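Local coordinates for isomaltodextranase (Arthrobacter globiformis, PDB 5AWO), which hydrolyses alpha-1,6-glucosidic linkages in dextran-like polysaccharides, removing successive isomaltose units from the non-reducing ends of the chains, at residues Y182-G185 with Y186-F190; G273-D276 with R277-G280; I345-Y349 with Q350-N354; A381-F384 with S385-P388; K420-F424 with A425-G429. All coordinates share one frame; numbering follows the deposited sequence.

Contact 1: Y182-G185 with Y186-F190; sequences YVQG and YVRYF
Arg188 N donates to Gln184 O at 2.9 Å and 171°, the straightest of four successive i to i+4 bonds; Tyr189 N meets Gly185 O at 2.8 Å, and the pairs Tyr186 with Tyr182 and Val187 with Val183 complete the series. This is regular alpha-helix geometry, inside helix 179-192 of the GH27 catalytic barrel. The side chains of Gln184 and Arg188 add a second, water-mediated link one turn apart: a water donates to Gln184 OE1 at 2.8 Å and accepts from Arg188 NH2 at 2.9 Å, lying in the guanidinium plane at its edge. The amide's other end, Gln184 NE2, is held by Glu235 and by the carbonyl of Trp232 on helix 223-237.

Beyond the polar pairs, two tyrosines lie side by side and point the same way. The edge of the Tyr186 ring is turned toward the face of Tyr182 in an offset edge-to-face pair, with centroids 5.5 Å apart and planes at 79°. The closest touch is Tyr182 OH to Tyr186 CE2, 3.3 Å, while CZ of Tyr182 approaches CD2 of Tyr186 at 3.7 Å. Tyr182 places its ring by setting CG anti to the backbone N (chi1 174°). On another side of the helix, Val183 and Val187 pack against helix 223-237.

Both tyrosine hydroxyls are spoken for, Tyr182 OH by the carbonyl of Trp129 and Tyr186 OH by Ile96 N. These bonds fix the outer ends of two buried rings, so the aromatic pair is anchored to the backbone of Ile96 and of Trp129, at the start of strand 129-131, as well as to its own helix.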
loop_
_atom_site.group_PDB
_atom_site.type_symbol
_atom_site.label_atom_id
_atom_site.label_comp_id
_atom_site.label_asym_id
_atom_site.label_seq_id
_atom_site.Cartn_x
_atom_site.Cartn_y
_atom_site.Cartn_z
ATOM N N TYR A 182 -14.174 -14.050 -18.758
ATOM C CA TYR A 182 -15.068 -12.972 -18.284
ATOM C C TYR A 182 -14.321 -12.037 -17.324
ATOM O O TYR A 182 -14.293 -10.830 -17.548
ATOM C CB TYR A 182 -16.293 -13.561 -17.605
ATOM C CG TYR A 182 -17.162 -12.506 -16.988
ATOM C CD1 TYR A 182 -18.158 -11.871 -17.715
ATOM C CD2 TYR A 182 -16.995 -12.141 -15.659
ATOM C CE1 TYR A 182 -18.979 -10.905 -17.137
ATOM C CE2 TYR A 182 -17.811 -11.173 -15.069
ATOM C CZ TYR A 182 -18.781 -10.552 -15.819
ATOM O OH TYR A 182 -19.641 -9.612 -15.248
ATOM N N VAL A 183 -13.687 -12.603 -16.307
ATOM C CA VAL A 183 -12.996 -11.787 -15.292
ATOM C C VAL A 183 -11.859 -10.989 -15.922
ATOM O O VAL A 183 -11.725 -9.759 -15.725
ATOM C CB VAL A 183 -12.486 -12.646 -14.125
ATOM C CG1 VAL A 183 -11.612 -11.847 -13.164
ATOM C CG2 VAL A 183 -13.648 -13.265 -13.368
ATOM N N GLN A 184 -11.016 -11.686 -16.688
ATOM C CA GLN A 184 -9.886 -10.998 -17.277
ATOM C C GLN A 184 -10.302 -9.964 -18.298
ATOM O O GLN A 184 -9.710 -8.889 -18.378
ATOM C CB GLN A 184 -8.890 -11.987 -17.857
ATOM C CG GLN A 184 -8.297 -12.864 -16.792
ATOM C CD GLN A 184 -7.035 -13.567 -17.214
ATOM O OE1 GLN A 184 -6.996 -14.198 -18.280
ATOM N NE2 GLN A 184 -5.998 -13.490 -16.398
ATOM N N GLY A 185 -11.309 -10.279 -19.099
ATOM C CA GLY A 185 -11.880 -9.306 -20.003
ATOM C C GLY A 185 -12.431 -8.063 -19.304
ATOM O O GLY A 185 -12.354 -6.968 -19.852
ATOM N N TYR A 186 -13.022 -8.247 -18.116
ATOM C CA TYR A 186 -13.589 -7.120 -17.346
ATOM C C TYR A 186 -12.482 -6.172 -16.876
ATOM O O TYR A 186 -12.575 -4.959 -17.015
ATOM C CB TYR A 186 -14.413 -7.593 -16.134
ATOM C CG TYR A 186 -15.696 -6.816 -15.886
ATOM C CD1 TYR A 186 -15.828 -5.501 -16.261
ATOM C CD2 TYR A 186 -16.771 -7.438 -15.260
ATOM C CE1 TYR A 186 -17.007 -4.811 -16.064
ATOM C CE2 TYR A 186 -17.957 -6.769 -15.040
ATOM C CZ TYR A 186 -18.092 -5.458 -15.464
ATOM O OH TYR A 186 -19.289 -4.786 -15.314
ATOM N N VAL A 187 -11.417 -6.775 -16.366
ATOM C CA VAL A 187 -10.254 -6.039 -15.890
ATOM C C VAL A 187 -9.609 -5.287 -17.070
ATOM O O VAL A 187 -9.339 -4.091 -16.986
ATOM C CB VAL A 187 -9.291 -6.954 -15.148
ATOM C CG1 VAL A 187 -8.009 -6.225 -14.809
ATOM C CG2 VAL A 187 -9.955 -7.476 -13.878
ATOM N N ARG A 188 -9.376 -6.004 -18.172
ATOM C CA ARG A 188 -8.818 -5.331 -19.361
ATOM C C ARG A 188 -9.731 -4.296 -19.996
ATOM O O ARG A 188 -9.249 -3.316 -20.547
ATOM C CB ARG A 188 -8.355 -6.354 -20.391
ATOM C CG ARG A 188 -7.181 -7.194 -19.944
ATOM C CD ARG A 188 -6.440 -7.876 -21.084
ATOM N NE ARG A 188 -5.420 -8.809 -20.606
ATOM C CZ ARG A 188 -5.581 -10.126 -20.462
ATOM N NH1 ARG A 188 -6.717 -10.739 -20.763
ATOM N NH2 ARG A 188 -4.569 -10.863 -20.016
ATOM N N TYR A 189 -11.033 -4.474 -19.895
ATOM C CA TYR A 189 -11.988 -3.485 -20.347
ATOM C C TYR A 189 -11.728 -2.119 -19.714
ATOM O O TYR A 189 -11.644 -1.097 -20.401
ATOM C CB TYR A 189 -13.383 -3.982 -20.048
ATOM C CG TYR A 189 -14.543 -3.042 -20.245
ATOM C CD1 TYR A 189 -15.074 -2.787 -21.518
ATOM C CD2 TYR A 189 -15.151 -2.434 -19.151
ATOM C CE1 TYR A 189 -16.157 -1.960 -21.676
ATOM C CE2 TYR A 189 -16.247 -1.622 -19.299
ATOM C CZ TYR A 189 -16.758 -1.378 -20.570
ATOM O OH TYR A 189 -17.881 -0.565 -20.724
ATOM N N PHE A 190 -11.543 -2.096 -18.399
ATOM C CA PHE A 190 -11.227 -0.823 -17.754
ATOM C C PHE A 190 -9.820 -0.349 -18.054
ATOM O O PHE A 190 -9.600 0.829 -18.337
ATOM C CB PHE A 190 -11.495 -0.914 -16.233
ATOM C CG PHE A 190 -12.967 -1.047 -15.904
ATOM C CD1 PHE A 190 -13.844 -0.058 -16.281
ATOM C CD2 PHE A 190 -13.477 -2.150 -15.241
ATOM C CE1 PHE A 190 -15.194 -0.175 -16.001
ATOM C CE2 PHE A 190 -14.823 -2.264 -14.956
ATOM C CZ PHE A 190 -15.689 -1.278 -15.354
HETATM O O HOH W 1 -4.869 -13.793 -20.130
#

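Contact 2: G273-D276 with R277-G280; sequences GGWD and RLSG
Ser279 lays its CB over one face of the Trp275 indole, one turn along the short helix 274-279 of the catalytic domain. The methylene stands 3.8 Å from the centroid of the five-membered ring and 30° off its normal, a CH-pi contact. Trp275 has CG anti to the backbone N (chi1 -170°), which lays the indole along the helix toward the following turn, one face against Ser279 CB. Leu278 meets the same ring system obliquely, with CD2 at 3.9 Å from Trp275 CZ3 on the six-membered side. His458 stacks on the indole, and Leu278 also touches Pro295 and Phe296 of helix 295-302.

The indole N-H and the serine hydroxyl share a water: it accepts from Trp275 NE1 in the ring plane and lies 2.7 Å from Ser279 OG. That hydroxyl is also bonded to Arg412 NE, tying the helix to a loop further along the chain.

Asp276 and Arg277 are turned to the other side of the turn. Their charged atoms do not meet; a water donates to Asp276 OD2 and accepts from Arg277 NE in the guanidinium plane. Arg277 bends at chi2, and its NH1 is bonded to the carbonyl of Asp269.

Among the backbone bonds, Ser279 N to Trp275 O spans 2.8 Å. Gly280 N to Asp276 O is equally short, but the donor stands 41° out of the carbonyl plane. Asp276 OD1 accepts from Met281 N, which draws it to 3.4 Å from Gly280 CA.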
loop_
_atom_site.group_PDB
_atom_site.type_symbol
_atom_site.label_atom_id
_atom_site.label_comp_id
_atom_site.label_asym_id
_atom_site.label_seq_id
_atom_site.Cartn_x
_atom_site.Cartn_y
_atom_site.Cartn_z
ATOM N N GLY A 273 -16.542 9.996 9.079
ATOM C CA GLY A 273 -15.278 10.682 9.175
ATOM C C GLY A 273 -14.999 11.098 10.608
ATOM O O GLY A 273 -15.444 10.473 11.592
ATOM N N GLY A 274 -14.189 12.135 10.707
ATOM C CA GLY A 274 -13.808 12.670 12.021
ATOM C C GLY A 274 -12.853 11.812 12.811
ATOM O O GLY A 274 -12.412 10.743 12.361
ATOM N N TRP A 275 -12.532 12.287 13.999
ATOM C CA TRP A 275 -11.554 11.632 14.861
ATOM C C TRP A 275 -11.941 10.214 15.264
ATOM O O TRP A 275 -11.069 9.342 15.285
ATOM C CB TRP A 275 -11.292 12.499 16.103
ATOM C CG TRP A 275 -10.126 11.960 16.883
ATOM C CD1 TRP A 275 -10.149 11.163 17.965
ATOM C CD2 TRP A 275 -8.750 12.153 16.562
ATOM N NE1 TRP A 275 -8.871 10.835 18.357
ATOM C CE2 TRP A 275 -7.990 11.453 17.512
ATOM C CE3 TRP A 275 -8.090 12.876 15.564
ATOM C CZ2 TRP A 275 -6.594 11.422 17.471
ATOM C CZ3 TRP A 275 -6.716 12.860 15.531
ATOM C CH2 TRP A 275 -5.982 12.153 16.496
ATOM N N ASP A 276 -13.206 9.944 15.550
ATOM C CA ASP A 276 -13.556 8.612 15.981
ATOM C C ASP A 276 -13.265 7.559 14.898
ATOM O O ASP A 276 -12.814 6.483 15.202
ATOM C CB ASP A 276 -15.006 8.521 16.486
ATOM C CG ASP A 276 -15.284 7.215 17.225
ATOM O OD1 ASP A 276 -14.534 6.860 18.150
ATOM O OD2 ASP A 276 -16.210 6.491 16.816
ATOM N N ARG A 277 -13.444 7.914 13.625
ATOM C CA ARG A 277 -13.113 6.988 12.551
ATOM C C ARG A 277 -11.599 6.929 12.287
ATOM O O ARG A 277 -11.094 5.862 11.907
ATOM C CB ARG A 277 -13.865 7.336 11.284
ATOM C CG ARG A 277 -15.334 6.919 11.392
ATOM C CD ARG A 277 -15.501 5.491 10.859
ATOM N NE ARG A 277 -16.685 4.905 11.389
ATOM C CZ ARG A 277 -17.170 3.740 11.051
ATOM N NH1 ARG A 277 -16.646 3.045 10.055
ATOM N NH2 ARG A 277 -18.230 3.290 11.681
ATOM N N LEU A 278 -10.882 8.014 12.537
ATOM C CA LEU A 278 -9.439 8.014 12.346
ATOM C C LEU A 278 -8.675 7.264 13.431
ATOM O O LEU A 278 -7.629 6.660 13.142
ATOM C CB LEU A 278 -8.922 9.450 12.248
ATOM C CG LEU A 278 -7.500 9.616 11.671
ATOM C CD1 LEU A 278 -7.514 9.497 10.156
ATOM C CD2 LEU A 278 -6.876 10.935 12.109
ATOM N N SER A 279 -9.166 7.327 14.667
ATOM C CA SER A 279 -8.405 6.899 15.837
ATOM C C SER A 279 -9.198 6.144 16.893
ATOM O O SER A 279 -8.608 5.614 17.825
ATOM C CB SER A 279 -7.767 8.163 16.437
ATOM O OG SER A 279 -6.808 7.881 17.444
ATOM N N GLY A 280 -10.518 6.097 16.741
ATOM C CA GLY A 280 -11.404 5.508 17.756
ATOM C C GLY A 280 -12.007 4.182 17.355
ATOM O O GLY A 280 -11.350 3.335 16.733
HETATM O O HOH W 2 -7.399 8.791 19.916
HETATM O O HOH W 3 -17.625 6.078 14.140
#

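Contact 3: I345-Y349 with Q350-N354; sequences IADTY and QQIGN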
loop_
_atom_site.group_PDB
_atom_site.type_symbol
_atom_site.label_atom_id
_atom_site.label_comp_id
_atom_site.label_asym_id
_atom_site.label_seq_id
_atom_site.Cartn_x
_atom_site.Cartn_y
_atom_site.Cartn_z
ATOM N N ILE A 345 -8.842 12.230 -1.560
ATOM C CA ILE A 345 -9.761 13.279 -1.114
ATOM C C ILE A 345 -11.188 12.835 -1.386
ATOM O O ILE A 345 -11.486 12.401 -2.505
ATOM C CB ILE A 345 -9.532 14.579 -1.893
ATOM C CG1 ILE A 345 -8.109 15.103 -1.704
ATOM C CG2 ILE A 345 -10.502 15.675 -1.447
ATOM C CD1 ILE A 345 -7.730 16.209 -2.665
ATOM N N ALA A 346 -12.065 12.925 -0.378
ATOM C CA ALA A 346 -13.495 12.691 -0.562
ATOM C C ALA A 346 -14.351 13.932 -0.330
ATOM O O ALA A 346 -15.547 13.889 -0.600
ATOM C CB ALA A 346 -14.004 11.532 0.281
ATOM N N ASP A 347 -13.786 15.032 0.163
ATOM C CA ASP A 347 -14.563 16.278 0.177
ATOM C C ASP A 347 -15.051 16.570 -1.236
ATOM O O ASP A 347 -14.268 16.518 -2.192
ATOM C CB ASP A 347 -13.696 17.447 0.636
ATOM C CG ASP A 347 -13.153 17.238 2.025
ATOM O OD1 ASP A 347 -12.145 16.493 2.182
ATOM O OD2 ASP A 347 -13.751 17.814 2.959
ATOM N N THR A 348 -16.328 16.916 -1.343
ATOM C CA THR A 348 -16.873 17.431 -2.591
ATOM C C THR A 348 -16.623 18.937 -2.676
ATOM O O THR A 348 -16.168 19.571 -1.716
ATOM C CB THR A 348 -18.395 17.249 -2.655
ATOM O OG1 THR A 348 -18.974 18.071 -1.644
ATOM C CG2 THR A 348 -18.829 15.809 -2.435
ATOM N N TYR A 349 -16.964 19.535 -3.820
ATOM C CA TYR A 349 -16.824 20.977 -4.027
ATOM C C TYR A 349 -17.681 21.741 -3.019
ATOM O O TYR A 349 -17.319 22.859 -2.629
ATOM C CB TYR A 349 -17.143 21.381 -5.486
ATOM C CG TYR A 349 -18.591 21.289 -5.910
ATOM C CD1 TYR A 349 -19.449 22.388 -5.798
ATOM C CD2 TYR A 349 -19.095 20.125 -6.478
ATOM C CE1 TYR A 349 -20.777 22.289 -6.187
ATOM C CE2 TYR A 349 -20.405 20.032 -6.891
ATOM C CZ TYR A 349 -21.238 21.120 -6.754
ATOM O OH TYR A 349 -22.560 21.009 -7.154
ATOM N N GLN A 350 -18.784 21.163 -2.558
ATOM C CA GLN A 350 -19.607 21.831 -1.533
ATOM C C GLN A 350 -19.034 21.704 -0.137
ATOM O O GLN A 350 -19.234 22.593 0.689
ATOM C CB GLN A 350 -21.030 21.295 -1.491
ATOM C CG GLN A 350 -21.803 21.489 -2.776
ATOM C CD GLN A 350 -21.869 20.233 -3.590
ATOM O OE1 GLN A 350 -20.930 19.418 -3.587
ATOM N NE2 GLN A 350 -22.986 20.041 -4.279
ATOM N N GLN A 351 -18.331 20.611 0.134
ATOM C CA GLN A 351 -17.842 20.329 1.483
ATOM C C GLN A 351 -16.499 20.948 1.763
ATOM O O GLN A 351 -16.155 21.157 2.931
ATOM C CB GLN A 351 -17.706 18.819 1.684
ATOM C CG GLN A 351 -19.013 18.071 1.758
ATOM C CD GLN A 351 -18.860 16.566 1.540
ATOM O OE1 GLN A 351 -17.870 16.104 0.956
ATOM N NE2 GLN A 351 -19.836 15.798 2.011
ATOM N N ILE A 352 -15.709 21.195 0.731
ATOM C CA ILE A 352 -14.302 21.561 0.916
ATOM C C ILE A 352 -14.146 22.834 1.770
ATOM O O ILE A 352 -13.226 22.926 2.592
ATOM C CB ILE A 352 -13.506 21.659 -0.414
ATOM C CG1 ILE A 352 -11.992 21.754 -0.183
ATOM C CG2 ILE A 352 -13.964 22.844 -1.264
ATOM C CD1 ILE A 352 -11.373 20.530 0.485
ATOM N N GLY A 353 -15.057 23.791 1.612
ATOM C CA GLY A 353 -14.994 25.013 2.427
ATOM C C GLY A 353 -13.640 25.682 2.290
ATOM O O GLY A 353 -13.172 25.888 1.170
ATOM N N ASN A 354 -13.009 26.024 3.424
ATOM C CA ASN A 354 -11.659 26.612 3.397
ATOM C C ASN A 354 -10.598 25.556 3.655
ATOM O O ASN A 354 -9.606 25.887 4.282
ATOM C CB ASN A 354 -11.358 27.645 4.541
ATOM C CG ASN A 354 -12.453 28.649 4.821
ATOM O OD1 ASN A 354 -13.171 29.087 3.912
ATOM N ND2 ASN A 354 -12.519 29.104 6.105
HETATM O O HOH W 4 -17.024 24.576 -0.451
#
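Gln350 folds its amide over one face of the Tyr349 ring, the two planes 14° apart, in an amide-on-ring stack. A bend at chi2 (101°) brings it back over its neighbour: OE1 sits 3.3 Å above the Tyr349 ring plane, over its centre, and CG makes a CH-pi contact 4.0 Å from the Tyr349 centroid. Gln350 NE2 and Tyr349 OH are both bonded to Glu58, one to each carboxylate oxygen, which ties the stack to helix 56-68. The backbone N of Gln350 also reaches Thr348 OG1, weakly.

Gln351 turns back over Thr348. Its OE1 accepts from Thr348 N at 2.9 Å and 163°, with the donor tilted from the amide carbonyl plane, while NE2 is held by the carbonyl of Gly45. From the backbone, Gln351 N donates to Thr348 OG1 at 3.2 Å. That hydroxyl lies between its own backbone N and carbonyl carbon, where the following amides can find it.

Ile352 N closes the turn on Thr348 O at 3.0 Å, nearly along the C=O axis. Its CD1 packs at 3.9 Å from Asp347 CB, the side chains crossing at about a right angle. Gly353, at positive phi, takes the chain out; its N donates to a water that in turn donates to Tyr349 O.

Thr348 is thus the N-cap of a capping box, its hydroxyl taking the amide of Gln351 while the Gln351 side chain takes the amide of Thr348. The short helical turn 350-352 lacks regular helix bonds, yet polar backbone groups at its start are satisfied in this loop after barrel strand 343-345.

Contact 4: A381-F384 with S385-P388; sequences ATPF and SKDP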
loop_
_atom_site.group_PDB
_atom_site.type_symbol
_atom_site.label_atom_id
_atom_site.label_comp_id
_atom_site.label_asym_id
_atom_site.label_seq_id
_atom_site.Cartn_x
_atom_site.Cartn_y
_atom_site.Cartn_z
ATOM N N ALA A 381 9.275 -7.928 18.462
ATOM C CA ALA A 381 9.000 -8.776 17.308
ATOM C C ALA A 381 7.580 -9.332 17.258
ATOM O O ALA A 381 7.152 -9.826 16.214
ATOM C CB ALA A 381 9.992 -9.947 17.285
ATOM N N THR A 382 6.856 -9.256 18.359
ATOM C CA THR A 382 5.526 -9.864 18.479
ATOM C C THR A 382 4.577 -9.197 17.494
ATOM O O THR A 382 4.537 -7.966 17.407
ATOM C CB THR A 382 4.974 -9.693 19.901
ATOM O OG1 THR A 382 5.963 -10.145 20.845
ATOM C CG2 THR A 382 3.676 -10.459 20.126
ATOM N N PRO A 383 3.826 -9.990 16.733
ATOM C CA PRO A 383 2.816 -9.361 15.885
ATOM C C PRO A 383 1.955 -8.398 16.680
ATOM O O PRO A 383 1.546 -8.687 17.786
ATOM C CB PRO A 383 1.992 -10.542 15.387
ATOM C CG PRO A 383 2.962 -11.688 15.366
ATOM C CD PRO A 383 3.782 -11.465 16.622
ATOM N N PHE A 384 1.677 -7.252 16.067
ATOM C CA PHE A 384 0.837 -6.217 16.685
ATOM C C PHE A 384 -0.564 -6.750 16.983
ATOM O O PHE A 384 -1.200 -6.305 17.937
ATOM C CB PHE A 384 0.804 -5.002 15.758
ATOM C CG PHE A 384 0.222 -3.745 16.362
ATOM C CD1 PHE A 384 0.923 -3.002 17.311
ATOM C CD2 PHE A 384 -1.009 -3.240 15.910
ATOM C CE1 PHE A 384 0.383 -1.849 17.827
ATOM C CE2 PHE A 384 -1.541 -2.072 16.430
ATOM C CZ PHE A 384 -0.841 -1.378 17.404
ATOM N N SER A 385 -1.026 -7.682 16.147
ATOM C CA SER A 385 -2.302 -8.346 16.388
ATOM C C SER A 385 -2.366 -9.096 17.723
ATOM O O SER A 385 -3.454 -9.304 18.264
ATOM C CB SER A 385 -2.595 -9.330 15.255
ATOM O OG SER A 385 -1.500 -10.212 15.099
ATOM N N LYS A 386 -1.223 -9.511 18.252
ATOM C CA LYS A 386 -1.155 -10.223 19.526
ATOM C C LYS A 386 -0.756 -9.342 20.687
ATOM O O LYS A 386 -1.101 -9.635 21.843
ATOM C CB LYS A 386 -0.137 -11.358 19.407
ATOM C CG LYS A 386 -0.574 -12.448 18.456
ATOM C CD LYS A 386 0.442 -13.571 18.393
ATOM C CE LYS A 386 0.238 -14.432 17.160
ATOM N NZ LYS A 386 1.317 -15.452 17.070
ATOM N N ASP A 387 0.015 -8.298 20.419
ATOM C CA ASP A 387 0.483 -7.414 21.478
ATOM C C ASP A 387 0.545 -5.992 20.921
ATOM O O ASP A 387 1.457 -5.682 20.164
ATOM C CB ASP A 387 1.857 -7.858 21.987
ATOM C CG ASP A 387 2.377 -6.985 23.108
ATOM O OD1 ASP A 387 1.684 -6.040 23.549
ATOM O OD2 ASP A 387 3.508 -7.257 23.590
ATOM N N PRO A 388 -0.412 -5.126 21.317
ATOM C CA PRO A 388 -0.357 -3.738 20.865
ATOM C C PRO A 388 0.842 -2.940 21.344
ATOM O O PRO A 388 1.105 -1.856 20.837
ATOM C CB PRO A 388 -1.646 -3.112 21.404
ATOM C CG PRO A 388 -2.266 -4.089 22.326
ATOM C CD PRO A 388 -1.556 -5.399 22.208
HETATM O O HOH W 5 5.239 -9.537 23.227
#
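Phe384 forms the close-packed side. Ring atom CE1 lies 3.1 Å from Pro388 O, which approaches obliquely, and 3.7 Å from Pro388 CA, the nearest side-chain approach in this turn, and CD1 stays within 3.8 Å of the same CA. Pro388 CB is further off, so the proline meets the ring with its backbone more than with its ring carbons. A CA-H...O contact from Phe384 CA to Asp387 O, 156° at the hydrogen, adds a second point of closure. With CG anti to the backbone N (chi1 -168°), the phenyl ring is carried toward Pro388, and it also rests on Ser390 and Thr393.

Between the two sides runs a tight turn in the loop from strand 375-378 to strand 391-392. Pro383 O accepts two amides: Lys386 N at 2.9 Å, standing 56° out of the carbonyl plane, and Asp387 N at 3.1 Å, lying in that plane. One carbonyl therefore grips two successive residues, as where an i to i+3 turn overlaps an i to i+4 one.

The solvent side is looser. Thr382 CG2 touches Asp387 CB at 3.7 Å and comes near Lys386 CB, crossing the lysine at about a right angle. Polar contact there passes through a water, 2.6 Å from Thr382 OG1, which donates to Asp387 OD2. The other carboxylate oxygen of Asp387 is bonded to Gly389 N, while the extended Lys386 chain runs past the ring of Pro383 toward solvent.

Contact 5: K420-F424 with A425-G429; sequences KTIDF and AKDLG. With PO4 (phosphate ion), chain B.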
loop_
_atom_site.group_PDB
_atom_site.type_symbol
_atom_site.label_atom_id
_atom_site.label_comp_id
_atom_site.label_asym_id
_atom_site.label_seq_id
_atom_site.Cartn_x
_atom_site.Cartn_y
_atom_site.Cartn_z
ATOM N N LYS A 420 6.551 13.814 22.026
ATOM C CA LYS A 420 6.972 12.680 21.230
ATOM C C LYS A 420 8.312 12.988 20.600
ATOM O O LYS A 420 8.538 14.120 20.154
ATOM C CB LYS A 420 5.957 12.398 20.114
ATOM C CG LYS A 420 4.552 12.060 20.589
ATOM C CD LYS A 420 4.501 10.751 21.354
ATOM C CE LYS A 420 3.079 10.370 21.723
ATOM N NZ LYS A 420 3.002 9.174 22.614
ATOM N N THR A 421 9.174 11.972 20.517
ATOM C CA THR A 421 10.551 12.162 20.045
ATOM C C THR A 421 11.001 10.945 19.252
ATOM O O THR A 421 10.692 9.800 19.622
ATOM C CB THR A 421 11.503 12.374 21.234
ATOM O OG1 THR A 421 11.137 13.567 21.936
ATOM C CG2 THR A 421 12.936 12.483 20.796
ATOM N N ILE A 422 11.714 11.211 18.168
ATOM C CA ILE A 422 12.450 10.191 17.436
ATOM C C ILE A 422 13.925 10.601 17.441
ATOM O O ILE A 422 14.291 11.680 16.982
ATOM C CB ILE A 422 11.905 9.999 16.001
ATOM C CG1 ILE A 422 10.630 9.137 16.044
ATOM C CG2 ILE A 422 12.929 9.334 15.077
ATOM C CD1 ILE A 422 10.868 7.698 16.399
ATOM N N ASP A 423 14.748 9.704 17.966
ATOM C CA ASP A 423 16.182 9.925 18.072
ATOM C C ASP A 423 16.879 9.247 16.908
ATOM O O ASP A 423 16.612 8.065 16.606
ATOM C CB ASP A 423 16.671 9.339 19.387
ATOM C CG ASP A 423 18.116 9.697 19.658
ATOM O OD1 ASP A 423 19.042 9.038 19.107
ATOM O OD2 ASP A 423 18.326 10.664 20.396
ATOM N N PHE A 424 17.719 9.990 16.200
ATOM C CA PHE A 424 18.260 9.512 14.934
ATOM C C PHE A 424 19.238 8.356 15.095
ATOM O O PHE A 424 19.356 7.540 14.186
ATOM C CB PHE A 424 18.870 10.644 14.093
ATOM C CG PHE A 424 17.915 11.798 13.830
ATOM C CD1 PHE A 424 16.533 11.596 13.834
ATOM C CD2 PHE A 424 18.385 13.094 13.631
ATOM C CE1 PHE A 424 15.669 12.650 13.584
ATOM C CE2 PHE A 424 17.516 14.141 13.374
ATOM C CZ PHE A 424 16.158 13.921 13.367
ATOM N N ALA A 425 19.905 8.304 16.243
ATOM C CA ALA A 425 20.794 7.182 16.563
ATOM C C ALA A 425 20.024 6.037 17.196
ATOM O O ALA A 425 20.033 4.918 16.654
ATOM C CB ALA A 425 21.929 7.638 17.476
ATOM N N LYS A 426 19.340 6.299 18.302
ATOM C CA LYS A 426 18.740 5.243 19.094
ATOM C C LYS A 426 17.522 4.602 18.440
ATOM O O LYS A 426 17.275 3.419 18.624
ATOM C CB LYS A 426 18.362 5.746 20.469
ATOM C CG LYS A 426 19.585 6.186 21.260
ATOM C CD LYS A 426 19.250 6.482 22.707
ATOM C CE LYS A 426 18.610 7.851 22.862
ATOM N NZ LYS A 426 18.626 8.304 24.284
ATOM N N ASP A 427 16.741 5.402 17.731
ATOM C CA ASP A 427 15.550 4.889 17.072
ATOM C C ASP A 427 15.803 4.542 15.616
ATOM O O ASP A 427 15.497 3.416 15.189
ATOM C CB ASP A 427 14.391 5.899 17.206
ATOM C CG ASP A 427 13.979 6.139 18.634
ATOM O OD1 ASP A 427 13.860 5.174 19.408
ATOM O OD2 ASP A 427 13.744 7.320 19.008
ATOM N N LEU A 428 16.375 5.458 14.827
ATOM C CA LEU A 428 16.584 5.207 13.389
ATOM C C LEU A 428 17.841 4.389 13.064
ATOM O O LEU A 428 17.876 3.715 12.049
ATOM C CB LEU A 428 16.588 6.505 12.585
ATOM C CG LEU A 428 15.338 7.401 12.737
ATOM C CD1 LEU A 428 15.419 8.568 11.785
ATOM C CD2 LEU A 428 14.031 6.628 12.572
ATOM N N GLY A 429 18.857 4.470 13.922
ATOM C CA GLY A 429 20.088 3.669 13.730
ATOM C C GLY A 429 21.104 4.357 12.840
ATOM O O GLY A 429 21.839 3.699 12.105
HETATM P P PO4 B . 16.131 10.853 23.109
HETATM O O1 PO4 B . 17.366 10.665 23.987
HETATM O O2 PO4 B . 15.599 9.446 22.768
HETATM O O3 PO4 B . 16.466 11.599 21.839
HETATM O O4 PO4 B . 15.077 11.610 23.871
#
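Strand 418-423 ends at Asp423, whose carbonyl O takes two amides of the following helical turn, Asp427 N at 2.9 Å and Leu428 N at 3.2 Å. Asp423 reaches forward with its side chain too: OD1 caps the turn in N-cap fashion, accepting from Lys426 N at 2.9 Å and 179° on its anti side, and a weak bond from Ala425 N adds an Asx turn. The Asp427 carboxylate returns to Asp423 N, its OD2 receiving that amide at 2.8 Å and 176°, again on the anti side.

On the apolar side, Leu428 divides its branches: CD2 meets Ile422 CG2 at 3.8 Å, while CD1 lies beside Phe424 CD1. Trp405 and Ala397, from strands 405-410 and 395-399 of the seven-stranded sheet of this beta sandwich, also pack on Leu428.

A phosphate, probably from the crystallisation liquor, sits at the polar side. Lys426 bends at chi3 (-79°) to give its NZ to phosphate O1 at 2.7 Å, and Arg450 binds the ion as well. Asp423 OD2 lies only 2.5 Å from phosphate O3, a separation so short that one of the two acid groups probably holds a proton and donates it to the other.

How the contacts relate
Along the chain the contacts follow in numerical order, and none touches another. Contacts 1, 2 and 3 belong to the catalytic barrel: contact 1 on helix 179-192, contact 2 on helix 274-279, and contact 3 just after 343-345, the last strand of the eight-stranded parallel sheet. Contacts 2 and 3 are the nearest by centres, about 18 Å apart. Contacts 4 and 5 lie among the strands that follow the barrel, their centres about 21 Å apart, with contact 5 inside the C-terminal beta sandwich. Contacts 1 and 5 are furthest apart, about 47 Å between centres, on opposite sides of the chain's centre. Contact 2, meeting Arg412 and His458, joins barrel to sandwich.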